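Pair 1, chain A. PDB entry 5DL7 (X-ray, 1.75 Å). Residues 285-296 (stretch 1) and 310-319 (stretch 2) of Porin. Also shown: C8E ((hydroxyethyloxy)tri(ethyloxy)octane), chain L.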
# COMPACT_ATOMS: atom_id res chain seq x y z
N MET A 285 14.19 -10.20 -3.84
CA MET A 285 13.77 -10.29 -2.46
C MET A 285 14.14 -11.62 -1.89
O MET A 285 14.14 -12.61 -2.58
CB MET A 285 12.28 -10.00 -2.21
CG MET A 285 11.70 -8.82 -2.96
SD MET A 285 10.17 -8.18 -2.31
CE MET A 285 9.03 -9.51 -2.71
N GLN A 286 14.36 -11.62 -0.59
CA GLN A 286 14.47 -12.89 0.13
C GLN A 286 14.07 -12.84 1.58
O GLN A 286 14.41 -11.91 2.31
CB GLN A 286 15.92 -13.43 0.02
CG GLN A 286 16.20 -14.77 0.66
CD GLN A 286 17.57 -15.37 0.32
OE1 GLN A 286 18.26 -14.87 -0.55
NE2 GLN A 286 17.86 -16.54 0.90
N SER A 287 13.28 -13.84 1.98
CA SER A 287 12.98 -14.06 3.32
C SER A 287 13.87 -15.01 4.02
O SER A 287 14.19 -16.09 3.48
CB SER A 287 11.49 -14.60 3.34
OG SER A 287 11.03 -14.73 4.64
N PHE A 288 14.20 -14.70 5.28
CA PHE A 288 15.02 -15.58 6.11
C PHE A 288 14.34 -15.81 7.45
O PHE A 288 13.73 -14.91 7.97
CB PHE A 288 16.40 -14.94 6.49
CG PHE A 288 17.19 -14.53 5.24
CD1 PHE A 288 16.97 -13.35 4.63
CD2 PHE A 288 18.18 -15.47 4.72
CE1 PHE A 288 17.68 -13.02 3.46
CE2 PHE A 288 19.01 -15.06 3.67
CZ PHE A 288 18.72 -13.84 3.06
N GLY A 289 14.59 -17.00 8.05
CA GLY A 289 14.02 -17.23 9.37
C GLY A 289 12.86 -18.24 9.39
O GLY A 289 12.54 -18.75 8.35
N SER A 290 12.43 -18.54 10.59
CA SER A 290 11.37 -19.62 10.77
C SER A 290 10.00 -19.28 10.22
O SER A 290 9.19 -20.21 10.04
CB SER A 290 11.17 -19.93 12.27
OG SER A 290 12.41 -20.33 12.77
N THR A 291 9.71 -18.05 9.97
CA THR A 291 8.44 -17.57 9.43
C THR A 291 8.53 -16.68 8.31
O THR A 291 9.61 -16.07 8.11
CB THR A 291 7.54 -16.99 10.57
OG1 THR A 291 8.00 -15.61 10.95
CG2 THR A 291 7.46 -17.82 11.79
N GLY A 292 7.41 -16.32 7.72
CA GLY A 292 7.37 -15.25 6.80
C GLY A 292 7.29 -13.93 7.54
O GLY A 292 7.34 -13.80 8.73
N LEU A 293 7.13 -12.88 6.75
CA LEU A 293 7.11 -11.50 7.19
C LEU A 293 5.71 -11.06 7.77
O LEU A 293 4.74 -11.19 7.07
CB LEU A 293 7.36 -10.53 6.04
CG LEU A 293 7.41 -9.03 6.29
CD1 LEU A 293 8.54 -8.65 7.22
CD2 LEU A 293 7.35 -8.25 5.01
N PRO A 294 5.68 -10.63 8.99
CA PRO A 294 4.41 -10.01 9.52
C PRO A 294 4.30 -8.56 9.19
O PRO A 294 5.28 -7.84 9.05
CB PRO A 294 4.48 -10.15 11.06
CG PRO A 294 6.02 -10.00 11.29
CD PRO A 294 6.71 -10.59 10.07
N PHE A 295 3.02 -8.10 9.12
CA PHE A 295 2.69 -6.68 8.95
C PHE A 295 1.24 -6.45 9.35
O PHE A 295 0.55 -7.47 9.53
CB PHE A 295 3.04 -6.16 7.52
CG PHE A 295 2.58 -7.07 6.38
CD1 PHE A 295 1.29 -6.89 5.84
CD2 PHE A 295 3.45 -8.04 5.83
CE1 PHE A 295 0.87 -7.68 4.83
CE2 PHE A 295 3.04 -8.89 4.87
CZ PHE A 295 1.71 -8.74 4.38
N LEU A 296 0.84 -5.24 9.43
CA LEU A 296 -0.52 -4.93 9.93
C LEU A 296 -1.59 -5.46 9.02
O LEU A 296 -1.44 -5.54 7.80
CB LEU A 296 -0.64 -3.43 10.24
CG LEU A 296 0.19 -3.02 11.42
CD1 LEU A 296 0.34 -1.48 11.44
CD2 LEU A 296 -0.44 -3.37 12.76
N SER A 310 -0.35 -11.16 -5.24
CA SER A 310 0.23 -11.85 -4.09
C SER A 310 1.13 -10.88 -3.38
O SER A 310 1.63 -9.93 -4.00
CB SER A 310 1.11 -13.04 -4.56
OG SER A 310 1.89 -13.70 -3.51
N ASP A 311 1.49 -11.19 -2.15
CA ASP A 311 2.45 -10.43 -1.39
C ASP A 311 3.89 -10.81 -1.60
O ASP A 311 4.76 -10.00 -1.16
CB ASP A 311 2.05 -10.29 0.05
CG ASP A 311 2.26 -11.42 0.88
OD1 ASP A 311 2.88 -12.48 0.53
OD2 ASP A 311 2.28 -11.19 2.09
N TYR A 312 4.18 -11.97 -2.17
CA TYR A 312 5.58 -12.42 -2.45
C TYR A 312 6.46 -12.40 -1.21
O TYR A 312 7.67 -12.41 -1.33
CB TYR A 312 6.20 -11.65 -3.63
CG TYR A 312 5.70 -12.08 -4.97
CD1 TYR A 312 4.61 -11.52 -5.48
CD2 TYR A 312 6.40 -12.93 -5.72
CE1 TYR A 312 4.07 -11.93 -6.72
CE2 TYR A 312 5.95 -13.36 -6.95
CZ TYR A 312 4.80 -12.86 -7.46
OH TYR A 312 4.26 -13.29 -8.66
N SER A 313 5.86 -12.55 -0.01
CA SER A 313 6.52 -12.37 1.28
C SER A 313 6.50 -13.63 2.16
O SER A 313 6.59 -13.50 3.43
CB SER A 313 5.97 -11.10 2.03
OG SER A 313 6.13 -9.91 1.17
N ASN A 314 6.40 -14.80 1.54
CA ASN A 314 6.31 -16.07 2.29
C ASN A 314 7.62 -16.45 2.90
O ASN A 314 8.72 -15.99 2.45
CB ASN A 314 5.84 -17.12 1.33
CG ASN A 314 4.43 -16.86 0.88
OD1 ASN A 314 3.48 -16.99 1.69
ND2 ASN A 314 4.20 -16.39 -0.35
N LYS A 315 7.55 -17.34 3.89
CA LYS A 315 8.70 -17.98 4.52
C LYS A 315 9.64 -18.57 3.40
O LYS A 315 9.22 -19.31 2.49
CB LYS A 315 8.27 -19.06 5.49
CG LYS A 315 9.47 -19.63 6.23
CD LYS A 315 9.57 -20.97 6.71
CE LYS A 315 10.85 -21.43 7.36
NZ LYS A 315 11.63 -22.27 6.56
N ASP A 316 10.89 -18.19 3.46
CA ASP A 316 11.98 -18.60 2.59
C ASP A 316 11.91 -18.21 1.16
O ASP A 316 12.78 -18.59 0.36
CB ASP A 316 12.21 -20.06 2.69
CG ASP A 316 12.86 -20.43 4.12
OD1 ASP A 316 13.34 -19.65 4.92
OD2 ASP A 316 13.06 -21.64 4.15
N GLU A 317 10.93 -17.36 0.81
CA GLU A 317 10.71 -17.08 -0.62
C GLU A 317 11.83 -16.17 -1.15
O GLU A 317 12.08 -15.12 -0.56
CB GLU A 317 9.40 -16.38 -0.73
CG GLU A 317 8.95 -16.09 -2.14
CD GLU A 317 7.50 -15.80 -2.38
OE1 GLU A 317 6.73 -15.63 -1.40
OE2 GLU A 317 7.12 -15.74 -3.63
N LYS A 318 12.37 -16.63 -2.26
CA LYS A 318 13.32 -15.84 -3.07
C LYS A 318 12.59 -15.33 -4.24
O LYS A 318 11.92 -16.10 -4.97
CB LYS A 318 14.48 -16.73 -3.55
CG LYS A 318 15.39 -17.15 -2.40
CD LYS A 318 16.45 -18.03 -3.12
CE LYS A 318 17.42 -18.55 -2.13
NZ LYS A 318 16.74 -19.73 -1.53
N VAL A 319 12.72 -14.03 -4.54
CA VAL A 319 12.03 -13.41 -5.61
C VAL A 319 12.94 -12.66 -6.58
O VAL A 319 13.82 -11.95 -6.08
CB VAL A 319 10.96 -12.40 -5.12
CG1 VAL A 319 10.08 -11.83 -6.24
CG2 VAL A 319 9.99 -12.98 -4.07
C11 C8E L . 20.44 -13.34 10.16
O12 C8E L . 19.28 -13.41 9.19
C13 C8E L . 19.71 -13.79 7.91
C14 C8E L . 20.08 -15.28 7.97
O15 C8E L . 19.08 -16.11 8.68
C16 C8E L . 19.39 -17.45 8.34
C17 C8E L . 18.31 -18.33 8.92
O18 C8E L . 18.40 -18.21 10.34
C19 C8E L . 17.44 -19.09 10.98
C20 C8E L . 17.18 -18.66 12.40
O21 C8E L . 16.24 -17.54 12.53
O HOH W 1 11.91 -17.07 6.10
O HOH W 2 15.28 -19.39 6.68

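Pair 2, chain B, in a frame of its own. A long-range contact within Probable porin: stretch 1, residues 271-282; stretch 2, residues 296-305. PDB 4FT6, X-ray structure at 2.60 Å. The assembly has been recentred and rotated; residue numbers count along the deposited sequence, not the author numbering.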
# COMPACT_ATOMS: atom_id res chain seq x y z
N GLN B 271 -1.95 -14.84 10.09
CA GLN B 271 -1.04 -14.76 8.96
C GLN B 271 0.12 -15.72 9.17
O GLN B 271 0.65 -15.81 10.28
CB GLN B 271 -0.53 -13.33 8.83
CG GLN B 271 0.49 -13.15 7.74
CD GLN B 271 0.86 -11.70 7.55
OE1 GLN B 271 -0.01 -10.83 7.45
NE2 GLN B 271 2.17 -11.43 7.52
N ARG B 272 0.50 -16.45 8.12
CA ARG B 272 1.62 -17.38 8.23
C ARG B 272 2.45 -17.50 6.95
O ARG B 272 1.91 -17.57 5.84
CB ARG B 272 1.13 -18.75 8.69
CG ARG B 272 2.24 -19.78 8.78
CD ARG B 272 1.75 -21.02 9.45
NE ARG B 272 2.76 -22.07 9.55
CZ ARG B 272 2.59 -23.20 10.23
NH1 ARG B 272 1.44 -23.43 10.86
NH2 ARG B 272 3.56 -24.10 10.28
N MET B 273 3.76 -17.52 7.13
CA MET B 273 4.74 -17.64 6.06
C MET B 273 5.20 -19.11 5.98
O MET B 273 5.68 -19.67 6.98
CB MET B 273 5.94 -16.76 6.41
CG MET B 273 6.22 -15.54 5.51
SD MET B 273 4.80 -14.64 4.85
CE MET B 273 4.07 -13.99 6.34
N TYR B 274 5.06 -19.75 4.82
CA TYR B 274 5.52 -21.13 4.65
C TYR B 274 6.63 -21.21 3.62
O TYR B 274 6.63 -20.44 2.64
CB TYR B 274 4.38 -22.04 4.16
CG TYR B 274 3.12 -22.07 4.99
CD1 TYR B 274 2.14 -21.09 4.85
CD2 TYR B 274 2.87 -23.10 5.89
CE1 TYR B 274 0.97 -21.11 5.60
CE2 TYR B 274 1.69 -23.14 6.65
CZ TYR B 274 0.75 -22.14 6.48
OH TYR B 274 -0.41 -22.14 7.21
N GLY B 275 7.55 -22.15 3.81
CA GLY B 275 8.61 -22.38 2.83
C GLY B 275 9.95 -21.80 3.24
O GLY B 275 10.07 -21.15 4.29
N ASP B 276 10.96 -22.02 2.40
CA ASP B 276 12.31 -21.55 2.67
C ASP B 276 12.44 -20.03 2.66
O ASP B 276 13.39 -19.49 3.21
CB ASP B 276 13.29 -22.15 1.67
CG ASP B 276 13.73 -23.53 2.06
OD1 ASP B 276 13.96 -23.75 3.27
OD2 ASP B 276 13.83 -24.40 1.17
N ASP B 277 11.48 -19.36 2.04
CA ASP B 277 11.53 -17.91 1.90
C ASP B 277 10.27 -17.29 2.50
O ASP B 277 9.22 -17.93 2.54
CB ASP B 277 11.61 -17.50 0.43
CG ASP B 277 12.90 -17.94 -0.23
OD1 ASP B 277 13.96 -17.34 0.08
OD2 ASP B 277 12.86 -18.86 -1.08
N GLY B 278 10.40 -16.06 2.98
CA GLY B 278 9.25 -15.31 3.45
C GLY B 278 8.53 -14.70 2.25
O GLY B 278 8.86 -14.99 1.10
N MET B 279 7.55 -13.84 2.53
CA MET B 279 6.76 -13.20 1.47
C MET B 279 7.65 -12.48 0.45
O MET B 279 8.57 -11.75 0.80
CB MET B 279 5.77 -12.22 2.07
CG MET B 279 5.04 -11.41 1.04
SD MET B 279 3.66 -12.35 0.38
CE MET B 279 3.12 -11.27 -0.95
N LEU B 280 7.36 -12.72 -0.83
CA LEU B 280 8.10 -12.15 -1.93
C LEU B 280 7.18 -11.17 -2.66
O LEU B 280 6.05 -11.50 -3.03
CB LEU B 280 8.56 -13.26 -2.89
CG LEU B 280 9.58 -14.23 -2.29
CD1 LEU B 280 9.64 -15.57 -3.05
CD2 LEU B 280 10.96 -13.57 -2.25
N TYR B 281 7.66 -9.94 -2.85
CA TYR B 281 6.85 -8.90 -3.48
C TYR B 281 7.73 -7.85 -4.13
O TYR B 281 8.97 -7.89 -4.03
CB TYR B 281 5.86 -8.28 -2.49
CG TYR B 281 6.45 -7.79 -1.18
CD1 TYR B 281 6.83 -8.68 -0.17
CD2 TYR B 281 6.58 -6.44 -0.92
CE1 TYR B 281 7.36 -8.21 1.05
CE2 TYR B 281 7.10 -5.96 0.28
CZ TYR B 281 7.49 -6.84 1.26
OH TYR B 281 7.99 -6.34 2.44
N ILE B 282 7.12 -6.89 -4.80
CA ILE B 282 7.93 -5.94 -5.54
C ILE B 282 8.49 -4.84 -4.62
O ILE B 282 7.82 -4.39 -3.68
CB ILE B 282 7.21 -5.47 -6.81
CG1 ILE B 282 7.33 -6.59 -7.84
CG2 ILE B 282 7.82 -4.20 -7.38
CD1 ILE B 282 6.31 -6.51 -8.85
N ARG B 296 6.15 -2.81 10.51
CA ARG B 296 6.57 -4.16 10.14
C ARG B 296 5.38 -4.93 9.54
O ARG B 296 4.21 -4.62 9.84
CB ARG B 296 7.11 -4.87 11.38
CG ARG B 296 7.76 -6.20 11.11
CD ARG B 296 8.30 -6.82 12.37
NE ARG B 296 8.28 -8.27 12.27
CZ ARG B 296 9.16 -8.97 11.56
NH1 ARG B 296 10.11 -8.35 10.89
NH2 ARG B 296 9.08 -10.29 11.52
N ASN B 297 5.67 -5.92 8.69
CA ASN B 297 4.60 -6.66 8.01
C ASN B 297 4.60 -8.18 8.31
O ASN B 297 3.79 -8.94 7.76
CB ASN B 297 4.59 -6.35 6.50
CG ASN B 297 5.81 -6.88 5.79
OD1 ASN B 297 6.68 -7.51 6.41
ND2 ASN B 297 5.89 -6.67 4.49
N PHE B 298 5.51 -8.59 9.19
CA PHE B 298 5.54 -9.95 9.70
C PHE B 298 5.65 -10.98 8.59
O PHE B 298 4.88 -11.93 8.54
CB PHE B 298 4.32 -10.21 10.59
CG PHE B 298 4.28 -9.34 11.83
CD1 PHE B 298 3.71 -8.08 11.79
CD2 PHE B 298 4.85 -9.78 13.02
CE1 PHE B 298 3.69 -7.27 12.95
CE2 PHE B 298 4.83 -8.98 14.16
CZ PHE B 298 4.25 -7.72 14.13
N THR B 299 6.64 -10.81 7.72
CA THR B 299 6.77 -11.65 6.53
C THR B 299 8.10 -12.39 6.44
O THR B 299 8.47 -12.86 5.35
CB THR B 299 6.59 -10.84 5.24
OG1 THR B 299 7.61 -9.85 5.17
CG2 THR B 299 5.22 -10.19 5.19
N SER B 300 8.81 -12.48 7.56
CA SER B 300 10.04 -13.25 7.63
C SER B 300 9.76 -14.73 7.38
O SER B 300 8.65 -15.21 7.64
CB SER B 300 10.70 -13.09 8.99
OG SER B 300 11.13 -11.77 9.17
N ALA B 301 10.77 -15.45 6.89
CA ALA B 301 10.62 -16.88 6.64
C ALA B 301 10.07 -17.63 7.86
O ALA B 301 10.62 -17.53 8.97
CB ALA B 301 11.95 -17.50 6.18
N GLY B 302 8.97 -18.35 7.66
CA GLY B 302 8.38 -19.17 8.71
C GLY B 302 7.58 -18.39 9.74
O GLY B 302 7.06 -18.99 10.70
N GLU B 303 7.46 -17.08 9.57
CA GLU B 303 6.81 -16.29 10.61
C GLU B 303 5.32 -16.59 10.70
O GLU B 303 4.58 -16.43 9.74
CB GLU B 303 7.03 -14.78 10.46
CG GLU B 303 6.46 -13.99 11.65
CD GLU B 303 7.22 -12.71 11.94
OE1 GLU B 303 7.52 -11.97 10.99
OE2 GLU B 303 7.54 -12.45 13.13
N ARG B 304 4.91 -17.06 11.88
CA ARG B 304 3.50 -17.22 12.21
C ARG B 304 3.08 -16.02 13.04
O ARG B 304 3.82 -15.60 13.94
CB ARG B 304 3.31 -18.51 13.01
CG ARG B 304 3.53 -19.73 12.15
CD ARG B 304 4.52 -20.72 12.73
NE ARG B 304 3.84 -21.87 13.32
CZ ARG B 304 4.43 -22.99 13.70
NH1 ARG B 304 5.74 -23.15 13.55
NH2 ARG B 304 3.70 -23.96 14.24
N SER B 305 1.92 -15.45 12.75
CA SER B 305 1.49 -14.26 13.47
C SER B 305 -0.03 -14.12 13.50
O SER B 305 -0.73 -14.65 12.64
CB SER B 305 2.13 -13.00 12.87
OG SER B 305 1.77 -12.82 11.51
O HOH W 3 8.58 -19.15 5.08

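Pair 1 and pair 2 share one backbone arrangement: 14 central residues superpose with an RMSD of 0.5 Å. In each, the end of a strand pairs antiparallel with the start of another, and a type II turn precedes the second strand. The turns run from Asn314(A) to Glu317(A) and from Ser300(B) to Glu303(B).

The backbone hydrogen bonds correspond. In pair 1, Met285(A) N donates to Val319(A) O (2.9 Å) and Val319(A) N to Met285(A) O (2.8 Å). In pair 2, Gln271(B) N donates to Ser305(B) O and Ser305(B) N to Gln271(B) O, both at 2.8 Å. Ser287(A) N reaches Glu317(A) O at 3.1 Å, and Met273(B) N reaches Glu303(B) O at 2.9 Å. Further on, Leu293(A) N to Ser313(A) O is weak at 3.4 Å, while Met279(B) N to Thr299(B) O measures 3.1 Å.

Glycine occupies two matched positions in both pairs. At Gly289(A) and Gly275(B), the backbone angles would jam a CB against the preceding carbonyl. At Gly292(A) and Gly278(B), a CB would point into the other stretch. It would be tight in pair 1 and would clash with Thr299(B) O in pair 2.

Side chains differ at matched positions. Met285(A) packs its CE against Tyr312(A) CB (3.7 Å) and Val319(A) CG2 (3.8 Å). Its match, Gln271(B), makes a polar contact instead: NE2 donates to Asn297(B) O at 3.0 Å and, weakly, to Phe298(B) O at 2.9 Å.

On the next position, Gln286(A) NE2 lies 3.7 Å from Lys318(A) CE. In pair 2 the guanidinium of Arg272(B) stacks flat on that of Arg304(B), with centres 3.9 Å apart, despite their like charges.

Beside the turn, Ser287(A) is small, and water 1 sits 2.9 Å from its OG. This water also donates to Gly289(A) O (2.9 Å) and accepts from Asp316(A) N (3.0 Å). Met273(B) fills more space, bringing CG to 3.2 Å from Ser300(B) O. Water 3 still bridges this region, accepting from Gly302(B) N (2.7 Å) and donating to Gly275(B) O (2.6 Å).

At the turn, Lys315(A) lays CE 3.3 Å from Gly289(A) O, and its NZ forms a salt bridge with Asp316(A) OD2 (2.9 Å). Ala301(B) and Gly302(B) have no such groups.

At the far end, Asp311(A) OD2 meets the edge of the Phe295(A) ring, 3.4 Å from CZ. Tyr281(B) adds a hydroxyl, and Asn297(B) ND2 donates to Tyr281(B) OH at 3.0 Å.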